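PDB 5KKU: polyketide synthase type I from Bacillus amyloliquefaciens, which contributes a dehydratase domain, the N-terminal piece crystallised here, to the difficidin assembly line, probably removing water from polyketide intermediates bound to a carrier protein. Local coordinates for residues Pro34-Thr37 and Leu38-Met41; Lys124-Ile128 and Glu129-Lys133; Phe190-Pro194 and Ala195-Ala199. All blocks are in the same frame, centred on the assembly; numbering follows the deposited sequence.

All three contacts are local: each turns a loop into the first turn of the helix that follows, and they come in series along the chain, none nesting in or crossing another. Interaction 1 leads from strand 30-33 into helix 37-49 of the N-terminal hotdog. Interaction 2 follows between the two hotdogs and sets helix 128-133 against strands 162-168, 172-178 and 236-248 of the second one. Interaction 3 begins helix 194-200 of the C-terminal hotdog. Although distant in sequence, interactions 1 and 3 have centres about 8 Å apart and touch, Asp40 accepting from the backbone N-H of Ala192 and, weakly, of Lys191; interaction 2 stands apart, its nearest atoms about 12 Å from interaction 3.

Interaction 1: residues Pro34-Thr37 and Leu38-Met41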
ATOM      1  N   PRO A  34       4.589   5.386  -2.760  1.00 23.11           N
ATOM      2  CA  PRO A  34       3.373   4.995  -2.024  1.00 22.07           C
ATOM      3  C   PRO A  34       3.690   4.541  -0.603  1.00 21.94           C
ATOM      4  O   PRO A  34       4.664   3.819  -0.390  1.00 20.60           O
ATOM      5  CB  PRO A  34       2.820   3.822  -2.837  1.00 21.74           C
ATOM      6  CG  PRO A  34       3.201   4.136  -4.231  1.00 21.91           C
ATOM      7  CD  PRO A  34       4.616   4.595  -4.073  1.00 22.79           C
ATOM      8  N   GLY A  35       2.871   4.964   0.355  1.00 12.89           N
ATOM      9  CA  GLY A  35       3.070   4.597   1.745  1.00 23.25           C
ATOM     10  C   GLY A  35       3.040   3.097   1.960  1.00 23.07           C
ATOM     11  O   GLY A  35       3.765   2.566   2.802  1.00 20.47           O
ATOM     12  N   VAL A  36       2.197   2.411   1.195  1.00 20.67           N
ATOM     13  CA  VAL A  36       2.072   0.979   1.301  1.00 17.72           C
ATOM     14  C   VAL A  36       3.250   0.219   0.732  1.00 21.42           C
ATOM     15  O   VAL A  36       3.475  -0.871   1.080  1.00 26.95           O
ATOM     16  CB  VAL A  36       0.759   0.440   0.702  1.00 22.15           C
ATOM     17  CG1 VAL A  36      -0.407   0.802   1.550  1.00 19.59           C
ATOM     18  CG2 VAL A  36       0.553   0.835  -0.742  1.00 17.14           C
ATOM     19  N   THR A  37       3.966   0.800  -0.171  1.00 20.51           N
ATOM     20  CA  THR A  37       5.211   0.278  -0.630  1.00 21.58           C
ATOM     21  C   THR A  37       6.140  -0.159   0.517  1.00 27.46           C
ATOM     22  O   THR A  37       6.830  -1.128   0.408  1.00 30.44           O
ATOM     23  CB  THR A  37       5.931   1.355  -1.482  1.00 21.77           C
ATOM     24  OG1 THR A  37       5.199   1.601  -2.659  1.00 32.68           O
ATOM     25  CG2 THR A  37       7.276   0.957  -1.848  1.00 27.87           C
ATOM     26  N   LEU A  38       6.153   0.595   1.605  1.00 28.47           N
ATOM     27  CA  LEU A  38       6.986   0.329   2.759  1.00 24.29           C
ATOM     28  C   LEU A  38       6.653  -0.954   3.470  1.00 26.55           C
ATOM     29  O   LEU A  38       7.471  -1.518   4.133  1.00 25.47           O
ATOM     30  CB  LEU A  38       6.996   1.499   3.714  1.00 18.97           C
ATOM     31  CG  LEU A  38       7.332   2.851   3.101  1.00 23.84           C
ATOM     32  CD1 LEU A  38       6.998   3.916   4.065  1.00 23.84           C
ATOM     33  CD2 LEU A  38       8.753   2.996   2.644  1.00 19.79           C
ATOM     34  N   ILE A  39       5.444  -1.435   3.301  1.00 23.02           N
ATOM     35  CA  ILE A  39       5.055  -2.719   3.829  1.00 28.21           C
ATOM     36  C   ILE A  39       5.950  -3.830   3.248  1.00 24.66           C
ATOM     37  O   ILE A  39       6.409  -4.686   3.962  1.00 26.15           O
ATOM     38  CB  ILE A  39       3.549  -3.024   3.604  1.00 23.53           C
ATOM     39  CG1 ILE A  39       2.680  -2.211   4.537  1.00 22.62           C
ATOM     40  CG2 ILE A  39       3.234  -4.484   3.791  1.00 22.49           C
ATOM     41  CD1 ILE A  39       1.227  -2.161   4.213  1.00 20.21           C
ATOM     42  N   ASP A  40       6.216  -3.765   1.947  1.00 24.33           N
ATOM     43  CA  ASP A  40       7.120  -4.705   1.287  1.00 24.77           C
ATOM     44  C   ASP A  40       8.514  -4.581   1.835  1.00 26.42           C
ATOM     45  O   ASP A  40       9.188  -5.525   2.036  1.00 33.76           O
ATOM     46  CB  ASP A  40       7.150  -4.500  -0.216  1.00 23.44           C
ATOM     47  CG  ASP A  40       8.249  -5.270  -0.907  1.00 26.28           C
ATOM     48  OD1 ASP A  40       8.173  -6.446  -1.132  1.00 23.52           O
ATOM     49  OD2 ASP A  40       9.232  -4.663  -1.200  1.00 29.71           O
ATOM     50  N   MET A  41       8.981  -3.373   2.038  1.00 26.14           N
ATOM     51  CA  MET A  41      10.323  -3.155   2.537  1.00 24.79           C
ATOM     52  C   MET A  41      10.531  -3.833   3.868  1.00 25.83           C
ATOM     53  O   MET A  41      11.524  -4.437   4.053  1.00 27.32           O
ATOM     54  CB  MET A  41      10.645  -1.657   2.562  1.00 21.34           C
ATOM     55  CG  MET A  41      11.856  -1.134   3.293  1.00 18.66           C
ATOM     56  SD  MET A  41      12.185   0.604   3.018  1.00 26.02           S
ATOM     57  CE  MET A  41      12.162   0.592   1.294  1.00 20.22           C
TER
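Ile39 holds CG1 anti to its own carbonyl carbon (chi1 -74°), which carries the branch back along the chain and brings CD1 to within 4.3 Å of Val36 CG1. Leu38 turns in the same sense (chi1 -52°), laying its fork beside the peptide of Gly35, with CD1 3.7 Å from Gly35 O. Both aliphatic chains thus cover the backbone of the turn that starts the helix.

That turn is tightly wound, each bond reaching back three residues. Ile39 N donates to Val36 O at 3.0 Å, but from well above the carbonyl plane, 58° out of it, instead of along a lone pair. The flanking bonds, Leu38 N to Gly35 O at 3.3 Å and Asp40 N to Thr37 O at 3.1 Å, are weak. Gly35 thus takes part through its carbonyl, which the Leu38 fork also flanks.

Helix 37-49 fills the role of the long helix that a hotdog fold wraps in its antiparallel sheet. Leu38 and Met41 accordingly rest on Leu76 of strand 73-83, whereas Val36 and Ile39 meet Leu197 of helix 194-200; apolar residues suit both faces. Pro34, nine residues after the probable proton acceptor His25, stands where the closing proline of the HxxxGxxxxP motif of dehydratases falls, although the motif's central glycine is not kept in this protein, and its ring lies about 4 Å from the side chains of both His25 and Asp198.

Asp40 is the buried charge of the turn: OD2 forms a salt bridge with Arg44, and OD1 accepts from Ala192 N, joining the two hotdogs.

Interaction 2: residues Lys124-Ile128 and Glu129-Lys133; sequences KELNI and EAFMK
Asn127 lays its carboxamide against the methyl group of Ala130, Asn127 CG lying 3.5 Å from Ala130 CB. With CG anti to the backbone N (chi1 -163°), the amide folds over the start of helix 128-133, and OD1 accepts from Ala130 N at 3.0 Å. The N-H points at the oxygen fairly straight (164°), yet the donor sits 49° above the plane of the amide. Asparagine suits this N-cap position because a short side chain with an acceptor can satisfy an N-H that has no earlier helical carbonyl to use, and the small alanine leaves room for it.

Backbone bonds take over at once: Phe131 N donates to Asn127 O and Met132 N to Ile128 O, at 3.0 and 3.1 Å. On the side that faces the sheet Ile128 and Met132 run side by side, Ile128 CG2 4.1 Å from Met132 SD, and both touch Tyr238. At the exposed surface Lys133 NZ and Glu129 OE2 pair in a salt bridge of 3.0 Å one turn apart, where long charged chains can stay in water.

Leu126, just before the cap, brings CD1 to 4.2 Å from Phe131 CD2, and both residues pack on Leu174 of the C-terminal hotdog sheet. An apolar pair reaching from the residue before the N-cap to the fourth residue after it, together with the asparagine cap, is the classic hydrophobic staple of a helix N terminus.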
ATOM      1  N   LYS A 124     -12.308 -16.418   5.990  1.00 33.55           N
ATOM      2  CA  LYS A 124     -12.706 -17.629   5.280  1.00 33.73           C
ATOM      3  C   LYS A 124     -12.526 -17.470   3.775  1.00 37.50           C
ATOM      4  O   LYS A 124     -12.710 -16.383   3.229  1.00 37.54           O
ATOM      5  CB  LYS A 124     -14.158 -17.986   5.602  1.00 45.30           C
ATOM      6  CG  LYS A 124     -14.463 -18.068   7.089  1.00 47.88           C
ATOM      7  CD  LYS A 124     -15.679 -17.232   7.451  1.00 53.26           C
ATOM      8  CE  LYS A 124     -15.273 -15.880   8.013  1.00 55.53           C
ATOM      9  NZ  LYS A 124     -16.280 -15.353   8.974  1.00 56.04           N
ATOM     10  N   GLU A 125     -12.163 -18.563   3.109  1.00 41.21           N
ATOM     11  CA  GLU A 125     -11.958 -18.547   1.666  1.00 42.59           C
ATOM     12  C   GLU A 125     -13.184 -18.002   0.941  1.00 33.11           C
ATOM     13  O   GLU A 125     -14.191 -17.673   1.566  1.00 34.82           O
ATOM     14  CB  GLU A 125     -11.629 -19.952   1.156  1.00 37.91           C
ATOM     15  CG  GLU A 125     -12.768 -20.949   1.304  1.00 49.27           C
ATOM     16  CD  GLU A 125     -12.366 -22.356   0.910  1.00 63.60           C
ATOM     17  OE1 GLU A 125     -11.455 -22.918   1.553  1.00 66.90           O
ATOM     18  OE2 GLU A 125     -12.960 -22.900  -0.044  1.00 66.39           O
ATOM     19  N   LEU A 126     -13.089 -17.907  -0.382  1.00 29.54           N
ATOM     20  CA  LEU A 126     -14.164 -17.412  -1.174  1.00 28.21           C
ATOM     21  C   LEU A 126     -14.114 -18.032  -2.544  1.00 31.30           C
ATOM     22  O   LEU A 126     -13.061 -18.221  -3.101  1.00 24.30           O
ATOM     23  CB  LEU A 126     -13.945 -15.891  -1.247  1.00 26.38           C
ATOM     24  CG  LEU A 126     -14.729 -15.033  -2.225  1.00 30.15           C
ATOM     25  CD1 LEU A 126     -16.114 -14.723  -1.714  1.00 19.50           C
ATOM     26  CD2 LEU A 126     -13.973 -13.771  -2.582  1.00 27.39           C
ATOM     27  N   ASN A 127     -15.283 -18.331  -3.072  1.00 26.69           N
ATOM     28  CA  ASN A 127     -15.384 -18.863  -4.397  1.00 30.34           C
ATOM     29  C   ASN A 127     -15.273 -17.755  -5.414  1.00 24.31           C
ATOM     30  O   ASN A 127     -16.239 -17.111  -5.705  1.00 28.00           O
ATOM     31  CB  ASN A 127     -16.679 -19.647  -4.606  1.00 24.54           C
ATOM     32  CG  ASN A 127     -16.639 -20.543  -5.822  1.00 25.10           C
ATOM     33  OD1 ASN A 127     -16.234 -20.167  -6.887  1.00 26.30           O
ATOM     34  ND2 ASN A 127     -17.060 -21.737  -5.637  1.00 22.46           N
ATOM     35  N   ILE A 128     -14.085 -17.589  -5.959  1.00 20.06           N
ATOM     36  CA  ILE A 128     -13.789 -16.530  -6.891  1.00 26.73           C
ATOM     37  C   ILE A 128     -14.670 -16.603  -8.135  1.00 30.90           C
ATOM     38  O   ILE A 128     -15.258 -15.622  -8.470  1.00 33.15           O
ATOM     39  CB  ILE A 128     -12.293 -16.400  -7.211  1.00 30.74           C
ATOM     40  CG1 ILE A 128     -11.555 -15.667  -6.109  1.00 30.36           C
ATOM     41  CG2 ILE A 128     -12.044 -15.530  -8.415  1.00 22.50           C
ATOM     42  CD1 ILE A 128     -11.473 -16.416  -4.852  1.00 25.19           C
ATOM     43  N   GLU A 129     -14.722 -17.747  -8.770  1.00 26.60           N
ATOM     44  CA  GLU A 129     -15.536 -17.959  -9.926  1.00 25.13           C
ATOM     45  C   GLU A 129     -17.005 -17.651  -9.704  1.00 25.00           C
ATOM     46  O   GLU A 129     -17.603 -17.018 -10.510  1.00 26.03           O
ATOM     47  CB  GLU A 129     -15.463 -19.392 -10.307  1.00 30.99           C
ATOM     48  CG  GLU A 129     -14.419 -19.873 -11.240  1.00 36.85           C
ATOM     49  CD  GLU A 129     -14.902 -21.175 -11.837  1.00 42.18           C
ATOM     50  OE1 GLU A 129     -14.423 -22.227 -11.453  1.00 46.55           O
ATOM     51  OE2 GLU A 129     -15.834 -21.147 -12.638  1.00 45.27           O
ATOM     52  N   ALA A 130     -17.539 -18.144  -8.626  1.00 22.20           N
ATOM     53  CA  ALA A 130     -18.905 -17.920  -8.330  1.00 26.38           C
ATOM     54  C   ALA A 130     -19.223 -16.459  -8.081  1.00 25.54           C
ATOM     55  O   ALA A 130     -20.241 -16.016  -8.456  1.00 29.91           O
ATOM     56  CB  ALA A 130     -19.348 -18.777  -7.177  1.00 20.50           C
ATOM     57  N   PHE A 131     -18.317 -15.749  -7.422  1.00 28.14           N
ATOM     58  CA  PHE A 131     -18.465 -14.326  -7.170  1.00 27.29           C
ATOM     59  C   PHE A 131     -18.548 -13.570  -8.467  1.00 22.95           C
ATOM     60  O   PHE A 131     -19.375 -12.749  -8.622  1.00 27.25           O
ATOM     61  CB  PHE A 131     -17.346 -13.755  -6.309  1.00 21.93           C
ATOM     62  CG  PHE A 131     -17.666 -12.412  -5.723  1.00 27.00           C
ATOM     63  CD1 PHE A 131     -17.465 -11.260  -6.434  1.00 25.28           C
ATOM     64  CD2 PHE A 131     -18.174 -12.306  -4.464  1.00 22.00           C
ATOM     65  CE1 PHE A 131     -17.794 -10.042  -5.919  1.00 25.73           C
ATOM     66  CE2 PHE A 131     -18.482 -11.102  -3.934  1.00 23.22           C
ATOM     67  CZ  PHE A 131     -18.281  -9.956  -4.655  1.00 23.14           C
ATOM     68  N   MET A 132     -17.655 -13.862  -9.382  1.00 23.38           N
ATOM     69  CA  MET A 132     -17.623 -13.202 -10.679  1.00 27.04           C
ATOM     70  C   MET A 132     -18.846 -13.452 -11.554  1.00 27.75           C
ATOM     71  O   MET A 132     -19.392 -12.553 -12.108  1.00 22.66           O
ATOM     72  CB  MET A 132     -16.374 -13.572 -11.450  1.00 28.95           C
ATOM     73  CG  MET A 132     -15.083 -12.930 -10.992  1.00 33.39           C
ATOM     74  SD  MET A 132     -13.641 -13.678 -11.744  1.00 44.78           S
ATOM     75  CE  MET A 132     -12.405 -12.467 -11.499  1.00 30.17           C
ATOM     76  N   LYS A 133     -19.276 -14.705 -11.643  1.00 26.04           N
ATOM     77  CA  LYS A 133     -20.398 -15.103 -12.462  1.00 20.52           C
ATOM     78  C   LYS A 133     -21.719 -14.659 -11.922  1.00 20.34           C
ATOM     79  O   LYS A 133     -22.622 -14.498 -12.627  1.00 21.68           O
ATOM     80  CB  LYS A 133     -20.411 -16.597 -12.686  1.00 17.49           C
ATOM     81  CG  LYS A 133     -19.294 -17.081 -13.561  1.00 27.52           C
ATOM     82  CD  LYS A 133     -19.195 -18.570 -13.656  1.00 23.61           C
ATOM     83  CE  LYS A 133     -18.391 -18.966 -14.851  1.00 26.56           C
ATOM     84  NZ  LYS A 133     -17.809 -20.318 -14.719  1.00 33.43           N
TER

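Interaction 3: residues Phe190-Pro194 and Ala195-Ala199; sequences FKAHP and AFLDA
His193 caps helix 194-200 with its ring: ND1 accepts from Ala195 N at 3.2 Å, the donor lying almost exactly in the ring plane although the N-H is bent from the line (142°). The Ala195 methyl lies close beside the bond, CB 3.3 Å from His193 ND1. This is an N-cap followed by a proline in the first turn, which suits Pro194 because its nitrogen has no hydrogen needing a partner. The other ring nitrogen, NE2, bonds to Ala183 O, so the imidazole is held from both ends. Regular helical bonds follow, Leu197 N to His193 O at 3.0 Å and Asp198 N to Pro194 O at 2.8 Å, the latter nearly straight (177°).

Among the apolar contacts, Leu197 CD1 reaches back to Ala192 CB at 4.2 Å, while Phe196 CD2 meets His193 CB. Within the loop Pro194 CD lies over the centre of the Phe190 ring, 3.5 Å above its plane.

The helix carries Asp198, the probable proton donor. With CG anti to the backbone N (chi1 -175°), the carboxyl group leads away from the cap, about 4 Å from the side chain of His25, the probable proton acceptor, and OD2 is hydrogen-bonded to His155 NE2.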
ATOM      1  N   PHE A 190      10.025  -9.148  -5.018  1.00 27.66           N
ATOM      2  CA  PHE A 190       9.396  -8.530  -3.883  1.00 18.45           C
ATOM      3  C   PHE A 190       8.860  -9.585  -2.928  1.00 27.10           C
ATOM      4  O   PHE A 190       8.662 -10.718  -3.295  1.00 28.41           O
ATOM      5  CB  PHE A 190       8.270  -7.604  -4.343  1.00 23.66           C
ATOM      6  CG  PHE A 190       8.743  -6.353  -5.014  1.00 22.08           C
ATOM      7  CD1 PHE A 190       9.326  -5.355  -4.302  1.00 22.53           C
ATOM      8  CD2 PHE A 190       8.590  -6.177  -6.372  1.00 20.74           C
ATOM      9  CE1 PHE A 190       9.750  -4.200  -4.910  1.00 22.80           C
ATOM     10  CE2 PHE A 190       9.017  -5.035  -6.982  1.00 20.39           C
ATOM     11  CZ  PHE A 190       9.612  -4.048  -6.254  1.00 17.02           C
ATOM     12  N   LYS A 191       8.666  -9.245  -1.675  1.00 20.74           N
ATOM     13  CA  LYS A 191       7.906 -10.048  -0.762  1.00 24.35           C
ATOM     14  C   LYS A 191       6.416  -9.796  -0.956  1.00 30.00           C
ATOM     15  O   LYS A 191       5.620 -10.701  -0.870  1.00 24.27           O
ATOM     16  CB  LYS A 191       8.228  -9.682   0.662  1.00 30.03           C
ATOM     17  CG  LYS A 191       9.532 -10.201   1.199  1.00 29.05           C
ATOM     18  CD  LYS A 191       9.539 -11.696   1.315  1.00 26.37           C
ATOM     19  CE  LYS A 191      10.939 -12.224   1.412  1.00 34.65           C
ATOM     20  NZ  LYS A 191      11.073 -13.412   2.266  1.00 43.80           N
ATOM     21  N   ALA A 192       6.052  -8.561  -1.256  1.00 19.80           N
ATOM     22  CA  ALA A 192       4.692  -8.186  -1.569  1.00 23.20           C
ATOM     23  C   ALA A 192       4.931  -7.059  -2.549  1.00 28.35           C
ATOM     24  O   ALA A 192       5.606  -6.125  -2.267  1.00 37.85           O
ATOM     25  CB  ALA A 192       3.893  -7.896  -0.338  1.00 21.52           C
ATOM     26  N   HIS A 193       4.412  -7.189  -3.749  1.00 17.37           N
ATOM     27  CA  HIS A 193       4.657  -6.297  -4.836  1.00 17.77           C
ATOM     28  C   HIS A 193       3.900  -5.022  -4.495  1.00 24.28           C
ATOM     29  O   HIS A 193       2.718  -5.050  -4.292  1.00 25.08           O
ATOM     30  CB  HIS A 193       4.152  -6.888  -6.155  1.00 22.80           C
ATOM     31  CG  HIS A 193       4.783  -6.338  -7.400  1.00 23.09           C
ATOM     32  ND1 HIS A 193       4.639  -5.042  -7.811  1.00 21.76           N
ATOM     33  CD2 HIS A 193       5.503  -6.946  -8.360  1.00 22.56           C
ATOM     34  CE1 HIS A 193       5.262  -4.869  -8.952  1.00 20.06           C
ATOM     35  NE2 HIS A 193       5.812  -6.004  -9.295  1.00 22.28           N
ATOM     36  N   PRO A 194       4.607  -3.918  -4.515  1.00 22.10           N
ATOM     37  CA  PRO A 194       4.035  -2.628  -4.224  1.00 19.71           C
ATOM     38  C   PRO A 194       2.909  -2.263  -5.150  1.00 23.24           C
ATOM     39  O   PRO A 194       1.983  -1.662  -4.712  1.00 19.54           O
ATOM     40  CB  PRO A 194       5.211  -1.707  -4.395  1.00 24.30           C
ATOM     41  CG  PRO A 194       6.334  -2.503  -3.965  1.00 18.46           C
ATOM     42  CD  PRO A 194       6.060  -3.872  -4.453  1.00 20.94           C
ATOM     43  N   ALA A 195       3.009  -2.640  -6.411  1.00 22.24           N
ATOM     44  CA  ALA A 195       1.934  -2.414  -7.349  1.00 21.95           C
ATOM     45  C   ALA A 195       0.641  -3.064  -6.897  1.00 25.59           C
ATOM     46  O   ALA A 195      -0.371  -2.462  -6.904  1.00 22.25           O
ATOM     47  CB  ALA A 195       2.297  -2.872  -8.729  1.00 23.92           C
ATOM     48  N   PHE A 196       0.714  -4.319  -6.496  1.00 23.39           N
ATOM     49  CA  PHE A 196      -0.393  -5.023  -5.930  1.00 16.47           C
ATOM     50  C   PHE A 196      -0.928  -4.352  -4.670  1.00 21.76           C
ATOM     51  O   PHE A 196      -2.101  -4.190  -4.557  1.00 19.68           O
ATOM     52  CB  PHE A 196      -0.036  -6.464  -5.636  1.00 22.02           C
ATOM     53  CG  PHE A 196      -0.232  -7.412  -6.789  1.00 23.07           C
ATOM     54  CD1 PHE A 196      -1.260  -7.256  -7.678  1.00 19.45           C
ATOM     55  CD2 PHE A 196       0.604  -8.478  -6.943  1.00 22.33           C
ATOM     56  CE1 PHE A 196      -1.422  -8.109  -8.717  1.00 23.21           C
ATOM     57  CE2 PHE A 196       0.451  -9.345  -7.972  1.00 20.25           C
ATOM     58  CZ  PHE A 196      -0.567  -9.166  -8.857  1.00 24.85           C
ATOM     59  N   LEU A 197      -0.044  -3.942  -3.771  1.00 19.63           N
ATOM     60  CA  LEU A 197      -0.392  -3.308  -2.534  1.00 13.29           C
ATOM     61  C   LEU A 197      -1.118  -1.982  -2.768  1.00 19.38           C
ATOM     62  O   LEU A 197      -2.143  -1.745  -2.212  1.00 19.70           O
ATOM     63  CB  LEU A 197       0.840  -3.142  -1.647  1.00 19.45           C
ATOM     64  CG  LEU A 197       1.537  -4.358  -1.046  1.00 20.29           C
ATOM     65  CD1 LEU A 197       2.559  -3.944  -0.036  1.00 24.38           C
ATOM     66  CD2 LEU A 197       0.555  -5.290  -0.395  1.00 20.93           C
ATOM     67  N   ASP A 198      -0.563  -1.109  -3.590  1.00 21.06           N
ATOM     68  CA  ASP A 198      -1.162   0.154  -3.971  1.00 14.30           C
ATOM     69  C   ASP A 198      -2.567   0.010  -4.524  1.00 21.84           C
ATOM     70  O   ASP A 198      -3.451   0.602  -4.045  1.00 19.80           O
ATOM     71  CB  ASP A 198      -0.257   0.848  -4.957  1.00 17.28           C
ATOM     72  CG  ASP A 198      -0.714   2.212  -5.331  1.00 24.90           C
ATOM     73  OD1 ASP A 198      -0.731   3.112  -4.517  1.00 28.50           O
ATOM     74  OD2 ASP A 198      -1.052   2.402  -6.458  1.00 26.53           O
ATOM     75  N   ALA A 199      -2.736  -0.800  -5.546  1.00 23.01           N
ATOM     76  CA  ALA A 199      -4.040  -1.037  -6.127  1.00 25.17           C
ATOM     77  C   ALA A 199      -5.045  -1.597  -5.148  1.00 23.95           C
ATOM     78  O   ALA A 199      -6.197  -1.310  -5.268  1.00 29.88           O
ATOM     79  CB  ALA A 199      -3.963  -1.925  -7.335  1.00 25.80           C
TER